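Local coordinates for DnaJ homolog subfamily C member 3 (Mus musculus, PDB 3IEG), which acts in the unfolded protein response of the endoplasmic reticulum as a co-chaperone that binds misfolded proteins and restrains the eIF2-alpha kinase GCN2, at residues 197-202 / 262-267; 205-210 / 225-230; 255-260 / 272-277; 290-295 / 314-319; 297-302 / 306-311. All coordinates share one frame; numbering follows the deposited sequence.

All five contacts lie in the TPR fragment of the protein, in the part running from TPR 6 to TPR 9, and each joins parts of a superhelical stack of antiparallel helices. From the N terminus, interaction 1 closes the longest loop, from the end of helix 188-201 to the turn after helix 250-263. Interaction 2, between helices 204-217 and 222-246, is nested inside it, and Gln230 and His227 link the two. Interaction 3 crosses interaction 1 in sequence and pairs helices 250-263 and 268-284. Farther on, interaction 4 joins helices 288-301 and 306-318, with interaction 5 nested inside its loop; polar links from Lys275 and Glu276 tie interaction 5 to interaction 3.

Interaction 1. Residues 197-202 / 262-267; sequences LYYQLG and KTEPSV
Tyr199 reaches from the last turn of helix 188-201 to Glu264, its hydroxyl giving a hydrogen bond of 2.6 Å from OH to OE1. The tyrosine's CG lies anti to the backbone N (chi1 -169°), which brings the end of the ring closer to 262-267 than its base. The carboxylate receives the ring edge-on: OE1 lies near the ring plane while the two planes stand almost perpendicular, 89° apart. On the glutamate side the chain bends at chi2 (48°), turning the other oxygen back to its own loop, where OE2 accepts from Val267 N at 3.1 Å and, weakly, from Ser266 N. One carboxylate thus bridges the tyrosine and the loop backbone, OE1 and OE2 being met by Tyr199 OH and Val267 N on their anti sides, tilted from its plane. Val267 CG2 packs 4.0 Å from Tyr199 CE2, and its CG1 lies against the backbone carbonyl oxygen of Gln200. Gln230 of helix 222-246 also bonds to the tyrosine hydroxyl. The contact joins TPR 6 to the turn ending TPR 7, within the stacked helices of a TPR superhelix.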
# COMPACT_ATOMS: atom_id res chain seq x y z
N LEU A 197 -5.32 -1.71 8.64
CA LEU A 197 -5.90 -2.60 7.66
C LEU A 197 -5.18 -3.95 7.69
O LEU A 197 -5.81 -5.02 7.60
CB LEU A 197 -5.90 -1.97 6.27
CG LEU A 197 -6.85 -0.80 6.00
CD1 LEU A 197 -6.54 -0.15 4.66
CD2 LEU A 197 -8.31 -1.22 6.06
N TYR A 198 -3.86 -3.90 7.83
CA TYR A 198 -3.08 -5.10 8.04
C TYR A 198 -3.58 -5.84 9.28
O TYR A 198 -3.72 -7.07 9.26
CB TYR A 198 -1.61 -4.76 8.20
CG TYR A 198 -0.82 -4.56 6.93
CD1 TYR A 198 0.08 -3.51 6.83
CD2 TYR A 198 -0.96 -5.43 5.83
CE1 TYR A 198 0.83 -3.32 5.67
CE2 TYR A 198 -0.22 -5.23 4.66
CZ TYR A 198 0.66 -4.18 4.59
OH TYR A 198 1.41 -3.97 3.47
N TYR A 199 -3.83 -5.10 10.35
CA TYR A 199 -4.29 -5.68 11.61
C TYR A 199 -5.55 -6.49 11.37
O TYR A 199 -5.56 -7.69 11.63
CB TYR A 199 -4.51 -4.62 12.68
CG TYR A 199 -4.74 -5.16 14.08
CD1 TYR A 199 -3.66 -5.48 14.91
CD2 TYR A 199 -6.02 -5.33 14.58
CE1 TYR A 199 -3.86 -5.96 16.20
CE2 TYR A 199 -6.24 -5.81 15.87
CZ TYR A 199 -5.15 -6.12 16.68
OH TYR A 199 -5.36 -6.60 17.95
N GLN A 200 -6.59 -5.83 10.85
CA GLN A 200 -7.85 -6.49 10.53
C GLN A 200 -7.61 -7.69 9.61
O GLN A 200 -8.33 -8.68 9.69
CB GLN A 200 -8.83 -5.52 9.88
CG GLN A 200 -9.68 -4.71 10.86
CD GLN A 200 -10.48 -3.56 10.19
OE1 GLN A 200 -10.04 -2.97 9.18
NE2 GLN A 200 -11.66 -3.25 10.75
N LEU A 201 -6.60 -7.60 8.75
CA LEU A 201 -6.29 -8.71 7.85
C LEU A 201 -5.64 -9.90 8.53
O LEU A 201 -5.65 -11.00 7.98
CB LEU A 201 -5.42 -8.24 6.68
CG LEU A 201 -6.21 -7.61 5.53
CD1 LEU A 201 -5.25 -6.87 4.61
CD2 LEU A 201 -7.04 -8.65 4.76
N GLY A 202 -5.07 -9.68 9.71
CA GLY A 202 -4.33 -10.74 10.38
C GLY A 202 -2.83 -10.64 10.19
O GLY A 202 -2.09 -11.40 10.79
N LYS A 262 -7.42 -14.23 23.72
CA LYS A 262 -7.87 -13.35 24.78
C LYS A 262 -7.60 -11.91 24.36
O LYS A 262 -8.52 -11.09 24.32
CB LYS A 262 -7.13 -13.67 26.09
CG LYS A 262 -8.04 -13.90 27.30
CD LYS A 262 -8.49 -15.36 27.40
CE LYS A 262 -9.00 -15.72 28.80
NZ LYS A 262 -10.32 -15.07 29.10
N THR A 263 -6.34 -11.61 24.03
CA THR A 263 -5.93 -10.23 23.75
C THR A 263 -6.42 -9.65 22.41
O THR A 263 -6.35 -8.44 22.20
CB THR A 263 -4.41 -9.95 24.10
OG1 THR A 263 -3.69 -9.49 22.95
CG2 THR A 263 -3.75 -11.17 24.62
N GLU A 264 -6.95 -10.50 21.53
CA GLU A 264 -7.69 -10.03 20.36
C GLU A 264 -8.87 -10.93 19.99
O GLU A 264 -8.75 -11.75 19.09
CB GLU A 264 -6.77 -9.82 19.15
CG GLU A 264 -7.49 -9.23 17.93
CD GLU A 264 -8.34 -8.03 18.27
OE1 GLU A 264 -7.78 -7.00 18.69
OE2 GLU A 264 -9.58 -8.11 18.13
N PRO A 265 -10.01 -10.76 20.68
CA PRO A 265 -11.18 -11.63 20.47
C PRO A 265 -12.12 -11.18 19.36
O PRO A 265 -12.94 -11.97 18.91
CB PRO A 265 -11.91 -11.57 21.81
CG PRO A 265 -11.40 -10.32 22.51
CD PRO A 265 -10.26 -9.74 21.71
N SER A 266 -11.98 -9.93 18.91
CA SER A 266 -12.88 -9.33 17.91
C SER A 266 -12.56 -9.76 16.47
O SER A 266 -13.46 -10.17 15.73
CB SER A 266 -12.86 -7.80 18.01
OG SER A 266 -13.20 -7.37 19.32
N VAL A 267 -11.29 -9.66 16.08
CA VAL A 267 -10.88 -9.93 14.71
C VAL A 267 -10.82 -11.43 14.48
O VAL A 267 -9.92 -12.10 14.97
CB VAL A 267 -9.52 -9.29 14.39
CG1 VAL A 267 -9.13 -9.54 12.95
CG2 VAL A 267 -9.55 -7.80 14.69

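Interaction 2. Residues 205-210 / 225-230; sequences ELSLSE and FAHYKQ
His227 meets Ser207 through the edge of its imidazole where helix 204-217 of TPR 6 packs against the long helix 222-246, as neighbouring helices do in a TPR stack. The serine oxygen lies close to the ring plane, only 12° out of it, and NE2 of His227 donates to OG of Ser207 over 3.3 Å with an N-H...O angle of 152°, a rather long bond. Ser207 points its OG at the neighbouring helix, and the histidine ring, with CG anti to the backbone N (chi1 173°), swings round to meet it. Ser207 OG is also hydrogen-bonded to Ser195 O, so helix 188-201 shares this polar junction. One residue farther along each helix, the character changes to apolar: Leu208 and Tyr228 cross obliquely, with the leucine methyl CD2 against the CD1-CE1 bond of the phenol. The tyrosine's hydroxyl is engaged by Arg212 and Lys232, and its side chain also touches Val211 and Leu215. Leu208 CD2 comes to 3.9 Å from Tyr228 CE1 and 4.0 Å from its CD1.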
# COMPACT_ATOMS: atom_id res chain seq x y z
N GLU A 205 2.53 -8.69 11.73
CA GLU A 205 3.90 -8.22 11.60
C GLU A 205 4.04 -6.93 10.79
O GLU A 205 4.70 -5.98 11.23
CB GLU A 205 4.79 -9.31 11.04
CG GLU A 205 6.25 -9.09 11.36
CD GLU A 205 7.14 -10.13 10.75
OE1 GLU A 205 8.20 -10.41 11.37
OE2 GLU A 205 6.80 -10.66 9.66
N LEU A 206 3.43 -6.90 9.61
CA LEU A 206 3.44 -5.70 8.77
C LEU A 206 2.71 -4.56 9.45
O LEU A 206 3.17 -3.42 9.40
CB LEU A 206 2.82 -5.97 7.39
CG LEU A 206 3.60 -6.92 6.46
CD1 LEU A 206 2.69 -7.50 5.37
CD2 LEU A 206 4.87 -6.26 5.87
N SER A 207 1.59 -4.88 10.12
CA SER A 207 0.88 -3.92 10.96
C SER A 207 1.83 -3.24 11.96
O SER A 207 1.83 -2.01 12.08
CB SER A 207 -0.28 -4.61 11.70
OG SER A 207 -1.03 -3.71 12.51
N LEU A 208 2.66 -4.04 12.63
CA LEU A 208 3.60 -3.54 13.62
C LEU A 208 4.62 -2.59 13.01
O LEU A 208 4.82 -1.48 13.52
CB LEU A 208 4.34 -4.70 14.30
CG LEU A 208 4.82 -4.68 15.77
CD1 LEU A 208 6.00 -5.66 15.94
CD2 LEU A 208 5.19 -3.30 16.30
N SER A 209 5.27 -3.01 11.93
CA SER A 209 6.34 -2.21 11.33
C SER A 209 5.76 -1.01 10.60
O SER A 209 6.44 -0.01 10.38
CB SER A 209 7.20 -3.04 10.37
OG SER A 209 6.45 -3.43 9.24
N GLU A 210 4.49 -1.11 10.23
CA GLU A 210 3.81 -0.02 9.60
C GLU A 210 3.45 1.05 10.62
O GLU A 210 3.54 2.24 10.34
CB GLU A 210 2.58 -0.51 8.85
CG GLU A 210 2.24 0.33 7.66
CD GLU A 210 3.34 0.37 6.60
OE1 GLU A 210 3.42 1.38 5.87
OE2 GLU A 210 4.12 -0.59 6.48
N PHE A 225 0.07 5.37 18.78
CA PHE A 225 0.73 4.82 19.95
C PHE A 225 -0.14 3.76 20.62
O PHE A 225 0.35 2.69 20.94
CB PHE A 225 1.15 5.91 20.93
CG PHE A 225 2.09 5.43 22.00
CD1 PHE A 225 3.43 5.16 21.71
CD2 PHE A 225 1.63 5.23 23.30
CE1 PHE A 225 4.31 4.70 22.70
CE2 PHE A 225 2.50 4.78 24.31
CZ PHE A 225 3.84 4.52 24.00
N ALA A 226 -1.43 4.06 20.80
CA ALA A 226 -2.37 3.13 21.45
C ALA A 226 -2.45 1.81 20.69
O ALA A 226 -2.59 0.75 21.31
CB ALA A 226 -3.76 3.75 21.58
N HIS A 227 -2.37 1.89 19.37
CA HIS A 227 -2.43 0.73 18.51
C HIS A 227 -1.10 -0.03 18.54
O HIS A 227 -1.10 -1.25 18.52
CB HIS A 227 -2.85 1.11 17.09
CG HIS A 227 -2.76 -0.02 16.12
ND1 HIS A 227 -3.51 -1.18 16.27
CD2 HIS A 227 -1.99 -0.21 15.03
CE1 HIS A 227 -3.21 -2.02 15.29
NE2 HIS A 227 -2.29 -1.45 14.52
N TYR A 228 0.01 0.69 18.59
CA TYR A 228 1.36 0.11 18.77
C TYR A 228 1.41 -0.83 19.97
O TYR A 228 1.91 -1.95 19.87
CB TYR A 228 2.40 1.23 18.96
CG TYR A 228 3.81 0.80 19.30
CD1 TYR A 228 4.56 0.04 18.42
CD2 TYR A 228 4.42 1.21 20.49
CE1 TYR A 228 5.87 -0.34 18.72
CE2 TYR A 228 5.72 0.84 20.80
CZ TYR A 228 6.43 0.06 19.92
OH TYR A 228 7.71 -0.32 20.20
N LYS A 229 0.86 -0.38 21.09
CA LYS A 229 0.88 -1.18 22.31
C LYS A 229 0.10 -2.47 22.13
O LYS A 229 0.52 -3.52 22.64
CB LYS A 229 0.35 -0.38 23.50
CG LYS A 229 1.16 0.89 23.77
CD LYS A 229 0.96 1.42 25.18
CE LYS A 229 -0.39 2.08 25.39
NZ LYS A 229 -0.41 2.85 26.68
N GLN A 230 -0.99 -2.40 21.38
CA GLN A 230 -1.83 -3.56 21.09
C GLN A 230 -1.14 -4.56 20.16
O GLN A 230 -1.04 -5.73 20.49
CB GLN A 230 -3.19 -3.14 20.53
CG GLN A 230 -4.06 -4.28 20.02
CD GLN A 230 -4.66 -5.13 21.14
OE1 GLN A 230 -4.41 -4.89 22.32
NE2 GLN A 230 -5.46 -6.12 20.76

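Interaction 3. Residues 255-260 / 272-277; sequences SKYESV and VRSKER
Arg277 lays its aliphatic stem over Tyr257 between helices 250-263 and 268-284, which run nearly antiparallel here, at 171° with short-segment axes 9.4 Å apart. The base of the arginine lies over one face of the phenol ring: Arg277 CB is 3.4 Å from Tyr257 CE1, and CG follows it at 3.7 Å from CZ. With CG anti to the carbonyl carbon (chi1 -62°) and the chain folded at chi2 and chi3, the guanidinium turns so that its plane stands 82° from the ring, its edge facing the phenol oxygen. Ser274 packs beside the same ring, its OG 3.2 Å from Tyr257 CD2 and 3.4 Å from Val260 CG1.

The polar ends are satisfied by other partners. Tyr257 OH and Arg277 NE both bind Glu242 OE1 of helix 222-246, by a hydrogen bond and a salt bridge respectively, and Ser274 OG bonds to Tyr270 O in its own helix. Within 272-277, Arg273 NH2 forms a salt bridge to Glu276 OE1 at 2.7 Å, nearly in the guanidinium plane.

The contact therefore joins segments of TPR 7 and TPR 8 largely through carbon surface and one serine hydroxyl, while one carboxylate oxygen from a third helix takes the polar ends of both stacked side chains. Held by the phenol and the guanidinium together, Glu242 would probably have its negative charge stabilised.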
# COMPACT_ATOMS: atom_id res chain seq x y z
N SER A 255 -1.45 -22.89 25.63
CA SER A 255 -1.56 -21.82 26.60
C SER A 255 -1.27 -20.44 25.98
O SER A 255 -2.05 -19.51 26.16
CB SER A 255 -0.60 -22.12 27.76
OG SER A 255 -0.40 -21.00 28.60
N LYS A 256 -0.16 -20.32 25.25
CA LYS A 256 0.18 -19.07 24.58
C LYS A 256 -0.86 -18.60 23.55
O LYS A 256 -1.24 -17.44 23.58
CB LYS A 256 1.56 -19.12 23.94
CG LYS A 256 2.64 -18.48 24.78
CD LYS A 256 2.55 -16.98 24.84
CE LYS A 256 3.69 -16.44 25.68
NZ LYS A 256 3.28 -16.07 27.03
N TYR A 257 -1.30 -19.49 22.67
CA TYR A 257 -2.34 -19.11 21.71
C TYR A 257 -3.69 -18.82 22.38
O TYR A 257 -4.50 -18.05 21.86
CB TYR A 257 -2.47 -20.15 20.59
CG TYR A 257 -1.57 -19.85 19.42
CD1 TYR A 257 -0.50 -20.69 19.09
CD2 TYR A 257 -1.76 -18.70 18.65
CE1 TYR A 257 0.35 -20.39 18.01
CE2 TYR A 257 -0.92 -18.40 17.57
CZ TYR A 257 0.12 -19.25 17.26
OH TYR A 257 0.93 -18.94 16.21
N GLU A 258 -3.90 -19.40 23.55
CA GLU A 258 -5.09 -19.13 24.33
C GLU A 258 -5.12 -17.65 24.66
O GLU A 258 -6.15 -16.99 24.49
CB GLU A 258 -5.11 -19.96 25.61
CG GLU A 258 -6.45 -20.62 25.93
CD GLU A 258 -6.65 -21.95 25.19
OE1 GLU A 258 -6.56 -23.02 25.83
OE2 GLU A 258 -6.91 -21.91 23.97
N SER A 259 -4.00 -17.11 25.10
CA SER A 259 -3.95 -15.71 25.46
C SER A 259 -3.92 -14.80 24.22
O SER A 259 -4.37 -13.66 24.29
CB SER A 259 -2.78 -15.43 26.40
OG SER A 259 -1.58 -15.82 25.79
N VAL A 260 -3.42 -15.31 23.10
CA VAL A 260 -3.52 -14.59 21.82
C VAL A 260 -4.97 -14.28 21.46
O VAL A 260 -5.28 -13.16 21.08
CB VAL A 260 -2.79 -15.35 20.68
CG1 VAL A 260 -3.13 -14.76 19.31
CG2 VAL A 260 -1.30 -15.32 20.90
N VAL A 272 -9.29 -17.90 14.45
CA VAL A 272 -9.20 -18.98 13.45
C VAL A 272 -7.77 -19.48 13.27
O VAL A 272 -7.52 -20.69 13.26
CB VAL A 272 -9.76 -18.55 12.05
CG1 VAL A 272 -9.76 -19.73 11.11
CG2 VAL A 272 -11.17 -18.00 12.18
N ARG A 273 -6.83 -18.55 13.15
CA ARG A 273 -5.43 -18.89 12.96
C ARG A 273 -4.86 -19.51 14.23
O ARG A 273 -4.08 -20.46 14.15
CB ARG A 273 -4.63 -17.66 12.55
CG ARG A 273 -3.57 -17.90 11.49
CD ARG A 273 -4.17 -17.93 10.08
NE ARG A 273 -4.71 -19.24 9.77
CZ ARG A 273 -5.85 -19.47 9.14
NH1 ARG A 273 -6.61 -18.48 8.72
NH2 ARG A 273 -6.23 -20.72 8.94
N SER A 274 -5.27 -18.98 15.38
CA SER A 274 -4.85 -19.54 16.67
C SER A 274 -5.38 -20.95 16.89
O SER A 274 -4.64 -21.82 17.34
CB SER A 274 -5.27 -18.64 17.83
OG SER A 274 -4.53 -17.43 17.80
N LYS A 275 -6.64 -21.17 16.55
CA LYS A 275 -7.24 -22.49 16.64
C LYS A 275 -6.49 -23.48 15.76
O LYS A 275 -6.21 -24.60 16.20
CB LYS A 275 -8.72 -22.46 16.29
CG LYS A 275 -9.65 -22.20 17.48
CD LYS A 275 -11.12 -22.34 17.06
CE LYS A 275 -12.08 -21.87 18.15
NZ LYS A 275 -13.49 -22.21 17.79
N GLU A 276 -6.15 -23.07 14.54
CA GLU A 276 -5.38 -23.92 13.64
C GLU A 276 -4.07 -24.39 14.29
O GLU A 276 -3.74 -25.58 14.25
CB GLU A 276 -5.11 -23.22 12.31
CG GLU A 276 -4.43 -24.14 11.31
CD GLU A 276 -3.71 -23.41 10.19
OE1 GLU A 276 -4.36 -22.60 9.50
OE2 GLU A 276 -2.50 -23.68 9.97
N ARG A 277 -3.32 -23.46 14.87
CA ARG A 277 -2.06 -23.79 15.54
C ARG A 277 -2.29 -24.65 16.80
O ARG A 277 -1.48 -25.52 17.12
CB ARG A 277 -1.23 -22.53 15.84
CG ARG A 277 -0.79 -21.70 14.62
CD ARG A 277 -0.06 -22.54 13.58
NE ARG A 277 1.37 -22.73 13.87
CZ ARG A 277 2.09 -23.77 13.46
NH1 ARG A 277 1.53 -24.76 12.78
NH2 ARG A 277 3.37 -23.85 13.77

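Interaction 4. Residues 290-295 / 314-319; sequences EAIRIC and EAYLIE
Ala291 meets Ala315 methyl to methyl, the two CB atoms 3.6 Å apart at the point where the backbones of segments 290-295 and 314-319 are nearest, their CA atoms 6.3 Å apart. Small side chains on both sides allow this approach, and Phe282 of helix 268-284 lies against Ala291 as well. Next along, Ile292 reaches across with its gamma methyl, CG2, which is 4.0 Å from Ala315 CB and equally far from Tyr316 CE2, so one methyl touches both the alanine and the phenol. In the TPR stack, helix 288-301, in TPR 8, here packs on helix 306-318, in TPR 9, and their short segments cross at -147°. The Tyr316 side chain runs at about a right angle to that of Ile292, its ring meeting CG2 obliquely, and it also packs on Glu324, Ala325 and Asp328 of helix 322-333. At the end of 290-295, Cys295 is tied by a disulfide to Cys279 of helix 268-284.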
# COMPACT_ATOMS: atom_id res chain seq x y z
N GLU A 290 -8.60 -34.59 21.77
CA GLU A 290 -8.70 -33.13 21.69
C GLU A 290 -8.32 -32.65 20.30
O GLU A 290 -8.94 -31.73 19.77
CB GLU A 290 -7.82 -32.44 22.75
CG GLU A 290 -8.11 -32.84 24.20
CD GLU A 290 -7.28 -34.04 24.67
OE1 GLU A 290 -7.52 -35.18 24.18
OE2 GLU A 290 -6.39 -33.84 25.53
N ALA A 291 -7.32 -33.29 19.70
CA ALA A 291 -6.88 -32.95 18.37
C ALA A 291 -8.02 -33.01 17.36
O ALA A 291 -8.24 -32.05 16.62
CB ALA A 291 -5.74 -33.84 17.93
N ILE A 292 -8.77 -34.12 17.34
CA ILE A 292 -9.85 -34.25 16.35
C ILE A 292 -11.00 -33.28 16.61
O ILE A 292 -11.62 -32.82 15.66
CB ILE A 292 -10.38 -35.70 16.12
CG1 ILE A 292 -11.59 -36.01 17.00
CG2 ILE A 292 -9.27 -36.75 16.26
CD1 ILE A 292 -12.79 -36.55 16.24
N ARG A 293 -11.25 -32.94 17.87
CA ARG A 293 -12.36 -32.03 18.20
C ARG A 293 -12.13 -30.65 17.60
O ARG A 293 -12.99 -30.11 16.91
CB ARG A 293 -12.63 -31.92 19.71
CG ARG A 293 -12.99 -33.25 20.39
CD ARG A 293 -13.73 -33.07 21.74
NE ARG A 293 -13.59 -34.26 22.59
CZ ARG A 293 -14.42 -34.61 23.57
NH1 ARG A 293 -15.50 -33.89 23.85
NH2 ARG A 293 -14.17 -35.71 24.29
N ILE A 294 -10.95 -30.08 17.84
CA ILE A 294 -10.71 -28.70 17.42
C ILE A 294 -10.18 -28.57 16.01
O ILE A 294 -10.41 -27.56 15.37
CB ILE A 294 -9.87 -27.88 18.45
CG1 ILE A 294 -8.39 -27.83 18.08
CG2 ILE A 294 -10.12 -28.37 19.89
CD1 ILE A 294 -7.62 -29.08 18.45
N CYS A 295 -9.49 -29.59 15.50
CA CYS A 295 -9.13 -29.57 14.08
C CYS A 295 -10.41 -29.62 13.24
O CYS A 295 -10.46 -29.01 12.17
CB CYS A 295 -8.17 -30.71 13.70
SG CYS A 295 -6.56 -30.68 14.54
N GLU A 314 -3.05 -37.15 11.18
CA GLU A 314 -2.10 -37.68 12.15
C GLU A 314 -2.77 -38.13 13.46
O GLU A 314 -2.36 -39.13 14.05
CB GLU A 314 -0.96 -36.69 12.42
CG GLU A 314 0.26 -36.89 11.51
CD GLU A 314 1.42 -35.92 11.84
OE1 GLU A 314 1.75 -35.77 13.05
OE2 GLU A 314 1.99 -35.32 10.89
N ALA A 315 -3.81 -37.42 13.89
CA ALA A 315 -4.52 -37.78 15.11
C ALA A 315 -5.39 -39.03 14.94
O ALA A 315 -5.55 -39.80 15.88
CB ALA A 315 -5.34 -36.62 15.61
N TYR A 316 -5.96 -39.21 13.74
CA TYR A 316 -6.77 -40.40 13.44
C TYR A 316 -5.98 -41.70 13.51
O TYR A 316 -6.51 -42.73 13.93
CB TYR A 316 -7.43 -40.29 12.07
CG TYR A 316 -8.70 -39.48 12.06
CD1 TYR A 316 -9.02 -38.66 10.97
CD2 TYR A 316 -9.60 -39.53 13.13
CE1 TYR A 316 -10.18 -37.91 10.96
CE2 TYR A 316 -10.77 -38.77 13.13
CZ TYR A 316 -11.05 -37.97 12.03
OH TYR A 316 -12.20 -37.23 12.02
N LEU A 317 -4.71 -41.63 13.10
CA LEU A 317 -3.80 -42.77 13.10
C LEU A 317 -3.46 -43.29 14.50
O LEU A 317 -3.35 -44.50 14.71
CB LEU A 317 -2.51 -42.42 12.35
CG LEU A 317 -2.57 -42.17 10.84
CD1 LEU A 317 -1.22 -41.65 10.34
CD2 LEU A 317 -2.96 -43.44 10.10
N ILE A 318 -3.28 -42.38 15.46
CA ILE A 318 -3.10 -42.80 16.85
C ILE A 318 -4.35 -43.57 17.26
O ILE A 318 -4.27 -44.66 17.81
CB ILE A 318 -2.79 -41.61 17.80
CG1 ILE A 318 -1.55 -40.85 17.29
CG2 ILE A 318 -2.56 -42.11 19.24
CD1 ILE A 318 -1.30 -39.50 17.95
N GLU A 319 -5.51 -43.02 16.92
CA GLU A 319 -6.80 -43.66 17.18
C GLU A 319 -7.08 -44.87 16.29
O GLU A 319 -8.17 -45.43 16.34
CB GLU A 319 -7.92 -42.64 17.00
CG GLU A 319 -7.90 -41.51 17.97
CD GLU A 319 -8.18 -41.96 19.38
OE1 GLU A 319 -7.21 -42.36 20.07
OE2 GLU A 319 -9.35 -41.90 19.80

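Interaction 5. Residues 297-302 / 306-311; sequences EVLQME and VNALKD
Helix 288-301 ends and helix 306-318 begins with the chain turned back between them, the axes of the short segments 297-301 and 306-311 crossing at -144° and approaching to 9.6 Å, with Leu299 and Ala308 nearest by CA. This is the turn from TPR 8 into TPR 9, where helix 288-301, in TPR 8, packs on helix 306-318, in TPR 9, within the TPR stack.

The contact is apolar throughout. Leu299 is its main element: with CG anti to the carbonyl carbon (chi1 -81°), its branch point sits 3.9 Å from Ala308 CB, and its two methyls reach past the alanine to Leu309. Val298, one residue earlier, approaches the same alanine less closely, with CG1 at 4.2 Å from Ala308 CB, so the small side chain is met by two larger ones. The Leu309 side chain lies at about a right angle to that of Leu299; beyond this contact it packs on Asp328, Ala331 and Ala332 of helix 322-333. At the margins, polar ties bind both segments to helix 268-284: Glu297 and Glu302 form salt bridges to Lys275 and Arg273 respectively, and Asn307 is hydrogen-bonded to Glu276. Asn305 OD1 accepts from Ala308 N at the start of the second helix. In the leucine pair, the single methyl CD2 of Leu309 lies 3.8 Å from both CD1 and CD2 of Leu299.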
# COMPACT_ATOMS: atom_id res chain seq x y z
N GLU A 297 -13.30 -28.24 14.26
CA GLU A 297 -13.82 -26.87 14.36
C GLU A 297 -13.20 -25.99 13.30
O GLU A 297 -13.92 -25.36 12.53
CB GLU A 297 -13.54 -26.27 15.73
CG GLU A 297 -14.28 -26.94 16.86
CD GLU A 297 -13.94 -26.31 18.18
OE1 GLU A 297 -13.57 -25.11 18.17
OE2 GLU A 297 -14.04 -27.01 19.22
N VAL A 298 -11.87 -25.95 13.26
CA VAL A 298 -11.15 -25.19 12.24
C VAL A 298 -11.69 -25.57 10.86
O VAL A 298 -11.98 -24.69 10.05
CB VAL A 298 -9.61 -25.40 12.34
CG1 VAL A 298 -8.88 -24.58 11.29
CG2 VAL A 298 -9.10 -25.02 13.71
N LEU A 299 -11.85 -26.87 10.62
CA LEU A 299 -12.30 -27.37 9.33
C LEU A 299 -13.76 -27.05 9.02
O LEU A 299 -14.14 -26.94 7.85
CB LEU A 299 -12.04 -28.87 9.20
CG LEU A 299 -10.60 -29.21 8.82
CD1 LEU A 299 -10.29 -30.65 9.17
CD2 LEU A 299 -10.35 -28.95 7.35
N GLN A 300 -14.57 -26.90 10.06
CA GLN A 300 -15.93 -26.42 9.88
C GLN A 300 -15.89 -25.06 9.19
O GLN A 300 -16.65 -24.82 8.25
CB GLN A 300 -16.65 -26.29 11.23
CG GLN A 300 -17.29 -27.58 11.75
CD GLN A 300 -18.61 -27.92 11.08
OE1 GLN A 300 -19.25 -27.06 10.45
NE2 GLN A 300 -19.03 -29.17 11.21
N MSE A 301 -14.99 -24.20 9.64
CA MSE A 301 -14.84 -22.87 9.07
C MSE A 301 -13.99 -22.85 7.81
O MSE A 301 -14.24 -22.06 6.91
CB MSE A 301 -14.27 -21.90 10.09
CG MSE A 301 -15.12 -21.76 11.33
SE MSE A 301 -14.17 -20.84 12.77
CE MSE A 301 -15.20 -21.51 14.32
N GLU A 302 -12.99 -23.72 7.74
CA GLU A 302 -12.12 -23.76 6.57
C GLU A 302 -11.98 -25.19 6.06
O GLU A 302 -10.97 -25.83 6.32
CB GLU A 302 -10.74 -23.18 6.90
CG GLU A 302 -10.73 -21.72 7.33
CD GLU A 302 -9.33 -21.14 7.40
OE1 GLU A 302 -9.20 -19.94 7.72
OE2 GLU A 302 -8.36 -21.88 7.14
N VAL A 306 -5.24 -27.18 4.64
CA VAL A 306 -4.33 -28.31 4.48
C VAL A 306 -3.68 -28.75 5.81
O VAL A 306 -3.66 -29.94 6.13
CB VAL A 306 -3.27 -28.04 3.38
CG1 VAL A 306 -2.33 -29.23 3.20
CG2 VAL A 306 -3.94 -27.70 2.06
N ASN A 307 -3.17 -27.78 6.58
CA ASN A 307 -2.53 -28.05 7.88
C ASN A 307 -3.45 -28.79 8.85
O ASN A 307 -3.03 -29.74 9.51
CB ASN A 307 -2.04 -26.75 8.53
CG ASN A 307 -0.91 -26.09 7.76
OD1 ASN A 307 -0.10 -26.75 7.10
ND2 ASN A 307 -0.84 -24.76 7.85
N ALA A 308 -4.69 -28.33 8.93
CA ALA A 308 -5.72 -28.92 9.79
C ALA A 308 -6.07 -30.33 9.35
O ALA A 308 -6.28 -31.22 10.18
CB ALA A 308 -6.98 -28.04 9.82
N LEU A 309 -6.12 -30.54 8.03
CA LEU A 309 -6.37 -31.87 7.48
C LEU A 309 -5.25 -32.85 7.85
O LEU A 309 -5.53 -33.94 8.35
CB LEU A 309 -6.54 -31.80 5.96
CG LEU A 309 -7.88 -31.20 5.52
CD1 LEU A 309 -7.87 -30.84 4.05
CD2 LEU A 309 -9.04 -32.14 5.87
N LYS A 310 -4.01 -32.43 7.64
CA LYS A 310 -2.84 -33.26 7.94
C LYS A 310 -2.77 -33.59 9.43
O LYS A 310 -2.48 -34.73 9.81
CB LYS A 310 -1.54 -32.57 7.51
CG LYS A 310 -1.27 -32.58 6.00
CD LYS A 310 -0.28 -31.48 5.58
CE LYS A 310 1.11 -31.68 6.19
NZ LYS A 310 2.01 -30.57 5.80
N ASP A 311 -3.03 -32.58 10.26
CA ASP A 311 -2.93 -32.75 11.70
C ASP A 311 -4.06 -33.62 12.25
O ASP A 311 -3.82 -34.45 13.14
CB ASP A 311 -2.81 -31.40 12.42
CG ASP A 311 -1.46 -30.74 12.19
OD1 ASP A 311 -0.51 -31.45 11.87
OD2 ASP A 311 -1.35 -29.51 12.33